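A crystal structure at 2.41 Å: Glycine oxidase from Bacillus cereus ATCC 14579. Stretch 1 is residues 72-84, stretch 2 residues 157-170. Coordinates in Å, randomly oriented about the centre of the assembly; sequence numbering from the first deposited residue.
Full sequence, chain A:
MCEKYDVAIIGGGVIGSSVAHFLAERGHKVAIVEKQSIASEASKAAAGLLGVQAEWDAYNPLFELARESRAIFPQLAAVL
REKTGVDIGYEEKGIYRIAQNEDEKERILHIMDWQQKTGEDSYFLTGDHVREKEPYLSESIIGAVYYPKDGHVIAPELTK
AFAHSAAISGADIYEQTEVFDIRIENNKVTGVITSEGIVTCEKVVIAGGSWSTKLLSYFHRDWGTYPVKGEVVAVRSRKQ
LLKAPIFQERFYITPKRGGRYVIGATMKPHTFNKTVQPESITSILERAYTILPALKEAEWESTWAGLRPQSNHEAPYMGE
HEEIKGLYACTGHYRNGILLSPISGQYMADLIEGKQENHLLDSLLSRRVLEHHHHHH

Stretch 1 72-84: IFPQLAAVLREKT
Stretch 2 (157-170) ELTKAFAHSAAISG

The most unusual feature of this contact is a single lysine amine that grips the C-terminal end of the partner helix at three points. Lys 83 NZ donates to Ser 165 OG at 2.9 Å, to Ser 169 OG at 2.8 Å and, at 3.2 Å, to the backbone Ser 165 O. That carbonyl also accepts the helical bond from Ser 169 N (3.0 Å from Ser 169 N to Ser 165 O). Lysine suits the place because its chain is long: with all four chi angles t it runs fully extended, Lys 83 CE passing 3.8 Å from Ile 168 CG2. Serine suits both receiving sites, since a short hydroxyl, t at Ser 165 and m at Ser 169, meets the amine beside the backbone.

The frame is a helix that ends at Thr 84 and a second helix, already under way at Glu 157 and running to Ile 168; their axes approach to 9.6 Å and their N-to-C directions differ by 56°. Both have ordinary helical phi/psi and i to i+4 bonding, until Thr 84 reaches -118/-17. The register is set by CA atoms: Leu 80 CA lies 6.2 Å from Ala 161 CA, and Thr 84 CA lies 5.9 Å from Ser 165 CA. Ser 169 (-85/12) is the first residue to leave the second helix, and Gly 170 follows at 102/2, where a side chain would jam against the preceding carbonyl.

At the register points, two knobs one helical turn apart enter neighbouring holes. Leu 80, rotamer mt, sits among Leu 158, Ala 161, Phe 162 and Ser 165; Leu 80 CD1 is 4.1 Å from Ala 161 CB and 4.0 Å from Leu 158 CD1, while Leu 80 CD2 lies 4.0 Å from Ser 165 CB. The small side chains of Ala 161 and Ser 165 leave room for this branched residue. Thr 84, chi1 p, enters among Ala 161, His 164, Ser 165 and Ile 168. Thr 84 OG1 donates to Leu 80 O at 2.9 Å, satisfying the hydroxyl within its own helix, while the methyl Thr 84 CG2 packs 3.8 Å from Ser 165 CB. Ile 168, mt, brings CD1 to 3.5 Å from Lys 83 O.

Toward the start of the first helix the packing is wholly apolar and buried. Leu 76, tp, places CD2 3.7 Å from Phe 162 CZ; the CA-to-CB bond of Phe 162 (chi1 m, -86°) points away, but its long ring reaches back. Leu 158, also tp, starts sideways and brings CD2 4.0 Å from Phe 73 CE1, at the ring edge; Phe 73 has chi1 -94°, between wells. Together the stretches bury 528 Å², both sides summed, joining this greasy end to the polar clasp of Lys 83.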

# COMPACT_ATOMS: atom_id res chain seq x y z
N ILE A 72 -10.19 1.85 18.59
CA ILE A 72 -8.81 2.39 18.52
C ILE A 72 -8.40 2.56 17.05
O ILE A 72 -7.48 3.30 16.76
CB ILE A 72 -7.84 1.47 19.28
CG1 ILE A 72 -8.08 1.54 20.79
CG2 ILE A 72 -6.37 1.74 18.93
CD1 ILE A 72 -7.43 0.41 21.56
N PHE A 73 -9.09 1.88 16.14
CA PHE A 73 -8.58 1.70 14.76
C PHE A 73 -8.52 3.01 13.99
O PHE A 73 -7.58 3.21 13.23
CB PHE A 73 -9.39 0.65 14.00
CG PHE A 73 -8.79 -0.73 14.08
CD1 PHE A 73 -7.69 -1.06 13.32
CD2 PHE A 73 -9.31 -1.68 14.93
CE1 PHE A 73 -7.13 -2.32 13.39
CE2 PHE A 73 -8.75 -2.95 15.00
CZ PHE A 73 -7.66 -3.27 14.23
N PRO A 74 -9.53 3.92 14.07
CA PRO A 74 -9.49 5.18 13.34
C PRO A 74 -8.25 6.03 13.66
O PRO A 74 -7.51 6.35 12.75
CB PRO A 74 -10.81 5.88 13.73
CG PRO A 74 -11.72 4.74 14.11
CD PRO A 74 -10.81 3.73 14.78
N GLN A 75 -7.99 6.31 14.94
CA GLN A 75 -6.82 7.13 15.35
C GLN A 75 -5.51 6.36 15.08
O GLN A 75 -4.53 6.95 14.63
CB GLN A 75 -6.96 7.62 16.80
CG GLN A 75 -5.65 7.72 17.59
CD GLN A 75 -5.30 6.46 18.36
OE1 GLN A 75 -6.15 5.81 18.98
NE2 GLN A 75 -4.02 6.09 18.34
N LEU A 76 -5.49 5.05 15.37
CA LEU A 76 -4.27 4.23 15.19
C LEU A 76 -3.77 4.34 13.75
O LEU A 76 -2.57 4.56 13.52
CB LEU A 76 -4.58 2.77 15.53
CG LEU A 76 -3.42 1.79 15.31
CD1 LEU A 76 -2.18 2.22 16.09
CD2 LEU A 76 -3.84 0.38 15.70
N ALA A 77 -4.71 4.19 12.80
CA ALA A 77 -4.46 4.25 11.38
C ALA A 77 -3.75 5.55 10.99
O ALA A 77 -2.70 5.51 10.34
CB ALA A 77 -5.77 4.11 10.63
N ALA A 78 -4.34 6.69 11.37
CA ALA A 78 -3.83 8.05 11.07
C ALA A 78 -2.40 8.20 11.59
O ALA A 78 -1.55 8.69 10.87
CB ALA A 78 -4.72 9.11 11.67
N VAL A 79 -2.19 7.77 12.85
CA VAL A 79 -0.89 7.82 13.53
C VAL A 79 0.14 7.04 12.72
O VAL A 79 1.22 7.54 12.47
CB VAL A 79 -0.98 7.28 14.96
CG1 VAL A 79 0.40 6.96 15.53
CG2 VAL A 79 -1.75 8.22 15.88
N LEU A 80 -0.21 5.80 12.34
CA LEU A 80 0.72 4.89 11.70
C LEU A 80 1.12 5.45 10.32
O LEU A 80 2.31 5.53 9.99
CB LEU A 80 0.07 3.50 11.58
CG LEU A 80 -0.06 2.69 12.87
CD1 LEU A 80 -0.92 1.46 12.63
CD2 LEU A 80 1.29 2.28 13.44
N ARG A 81 0.12 5.83 9.52
CA ARG A 81 0.36 6.46 8.23
C ARG A 81 1.37 7.62 8.40
O ARG A 81 2.40 7.62 7.72
CB ARG A 81 -0.95 6.91 7.57
CG ARG A 81 -0.78 7.86 6.39
CD ARG A 81 0.17 7.39 5.29
NE ARG A 81 1.26 8.33 5.00
CZ ARG A 81 1.79 8.56 3.80
NH1 ARG A 81 1.18 8.14 2.71
NH2 ARG A 81 2.93 9.23 3.70
N GLU A 82 1.10 8.52 9.35
CA GLU A 82 1.89 9.73 9.56
C GLU A 82 3.33 9.38 9.96
O GLU A 82 4.26 10.05 9.54
CB GLU A 82 1.24 10.67 10.58
CG GLU A 82 0.44 11.79 9.91
CD GLU A 82 -0.58 12.50 10.79
OE1 GLU A 82 -0.16 13.10 11.80
OE2 GLU A 82 -1.79 12.45 10.46
N LYS A 83 3.49 8.32 10.74
CA LYS A 83 4.78 7.98 11.28
C LYS A 83 5.59 7.13 10.29
O LYS A 83 6.81 7.26 10.24
CB LYS A 83 4.59 7.23 12.60
CG LYS A 83 5.85 7.01 13.41
CD LYS A 83 5.61 6.09 14.59
CE LYS A 83 6.84 5.85 15.43
NZ LYS A 83 6.49 5.01 16.60
N THR A 84 4.95 6.23 9.54
CA THR A 84 5.71 5.18 8.85
C THR A 84 5.57 5.26 7.34
O THR A 84 6.33 4.59 6.62
CB THR A 84 5.26 3.76 9.24
OG1 THR A 84 3.97 3.51 8.67
CG2 THR A 84 5.21 3.57 10.73
N GLU A 157 -0.60 -4.96 5.91
CA GLU A 157 -0.16 -3.57 5.93
C GLU A 157 -0.16 -3.06 7.38
O GLU A 157 0.77 -2.37 7.82
CB GLU A 157 -1.01 -2.71 5.00
CG GLU A 157 -0.73 -2.92 3.52
CD GLU A 157 0.74 -3.06 3.12
OE1 GLU A 157 1.37 -2.03 2.82
OE2 GLU A 157 1.23 -4.21 3.09
N LEU A 158 -1.20 -3.43 8.13
CA LEU A 158 -1.27 -3.07 9.52
C LEU A 158 -0.08 -3.70 10.25
O LEU A 158 0.56 -3.05 11.08
CB LEU A 158 -2.59 -3.59 10.10
CG LEU A 158 -2.66 -3.53 11.62
CD1 LEU A 158 -2.68 -2.08 12.08
CD2 LEU A 158 -3.88 -4.29 12.11
N THR A 159 0.19 -4.97 9.94
CA THR A 159 1.27 -5.69 10.54
C THR A 159 2.58 -4.94 10.27
O THR A 159 3.29 -4.59 11.18
CB THR A 159 1.38 -7.11 9.98
OG1 THR A 159 0.19 -7.82 10.32
CG2 THR A 159 2.59 -7.85 10.50
N LYS A 160 2.88 -4.73 8.99
CA LYS A 160 4.08 -4.06 8.59
C LYS A 160 4.12 -2.68 9.26
O LYS A 160 5.16 -2.29 9.76
CB LYS A 160 4.18 -4.03 7.07
CG LYS A 160 4.52 -5.37 6.42
CD LYS A 160 4.39 -5.37 4.91
CE LYS A 160 3.55 -6.50 4.34
NZ LYS A 160 4.37 -7.65 3.90
N ALA A 161 2.99 -1.97 9.33
CA ALA A 161 2.98 -0.63 9.92
C ALA A 161 3.47 -0.67 11.38
O ALA A 161 4.41 0.06 11.74
CB ALA A 161 1.61 -0.02 9.81
N PHE A 162 2.85 -1.53 12.20
CA PHE A 162 3.23 -1.73 13.59
C PHE A 162 4.75 -1.93 13.68
O PHE A 162 5.41 -1.29 14.49
CB PHE A 162 2.54 -2.95 14.20
CG PHE A 162 1.18 -2.72 14.78
CD1 PHE A 162 0.93 -1.68 15.65
CD2 PHE A 162 0.13 -3.59 14.49
CE1 PHE A 162 -0.33 -1.48 16.20
CE2 PHE A 162 -1.12 -3.39 15.04
CZ PHE A 162 -1.36 -2.33 15.88
N ALA A 163 5.29 -2.83 12.85
CA ALA A 163 6.69 -3.27 13.00
C ALA A 163 7.68 -2.14 12.66
O ALA A 163 8.65 -1.92 13.38
CB ALA A 163 6.94 -4.50 12.16
N HIS A 164 7.42 -1.40 11.59
CA HIS A 164 8.31 -0.27 11.20
C HIS A 164 8.16 0.92 12.16
O HIS A 164 9.13 1.67 12.37
CB HIS A 164 7.99 0.20 9.78
CG HIS A 164 8.25 -0.81 8.72
ND1 HIS A 164 9.50 -1.35 8.51
CD2 HIS A 164 7.44 -1.31 7.77
CE1 HIS A 164 9.43 -2.19 7.49
NE2 HIS A 164 8.18 -2.16 7.00
N SER A 165 6.95 1.11 12.69
CA SER A 165 6.69 2.08 13.75
C SER A 165 7.63 1.80 14.92
O SER A 165 8.29 2.70 15.43
CB SER A 165 5.25 2.03 14.19
OG SER A 165 5.02 2.84 15.34
N ALA A 166 7.66 0.52 15.34
CA ALA A 166 8.49 0.04 16.41
C ALA A 166 9.95 0.33 16.12
O ALA A 166 10.67 0.79 17.00
CB ALA A 166 8.29 -1.45 16.62
N ALA A 167 10.37 0.05 14.88
CA ALA A 167 11.78 0.18 14.47
C ALA A 167 12.20 1.66 14.51
O ALA A 167 13.25 2.00 15.04
CB ALA A 167 11.99 -0.42 13.09
N ILE A 168 11.34 2.52 13.96
CA ILE A 168 11.51 3.96 13.99
C ILE A 168 11.70 4.44 15.44
O ILE A 168 12.53 5.33 15.70
CB ILE A 168 10.32 4.65 13.28
CG1 ILE A 168 10.43 4.46 11.76
CG2 ILE A 168 10.22 6.12 13.66
CD1 ILE A 168 9.17 4.74 10.98
N SER A 169 10.97 3.80 16.35
CA SER A 169 11.04 4.14 17.78
C SER A 169 12.19 3.40 18.44
O SER A 169 12.22 3.34 19.65
CB SER A 169 9.74 3.88 18.46
OG SER A 169 8.83 4.93 18.22
N GLY A 170 13.07 2.80 17.64
CA GLY A 170 14.27 2.14 18.19
C GLY A 170 14.20 0.63 18.29
O GLY A 170 15.16 0.04 18.77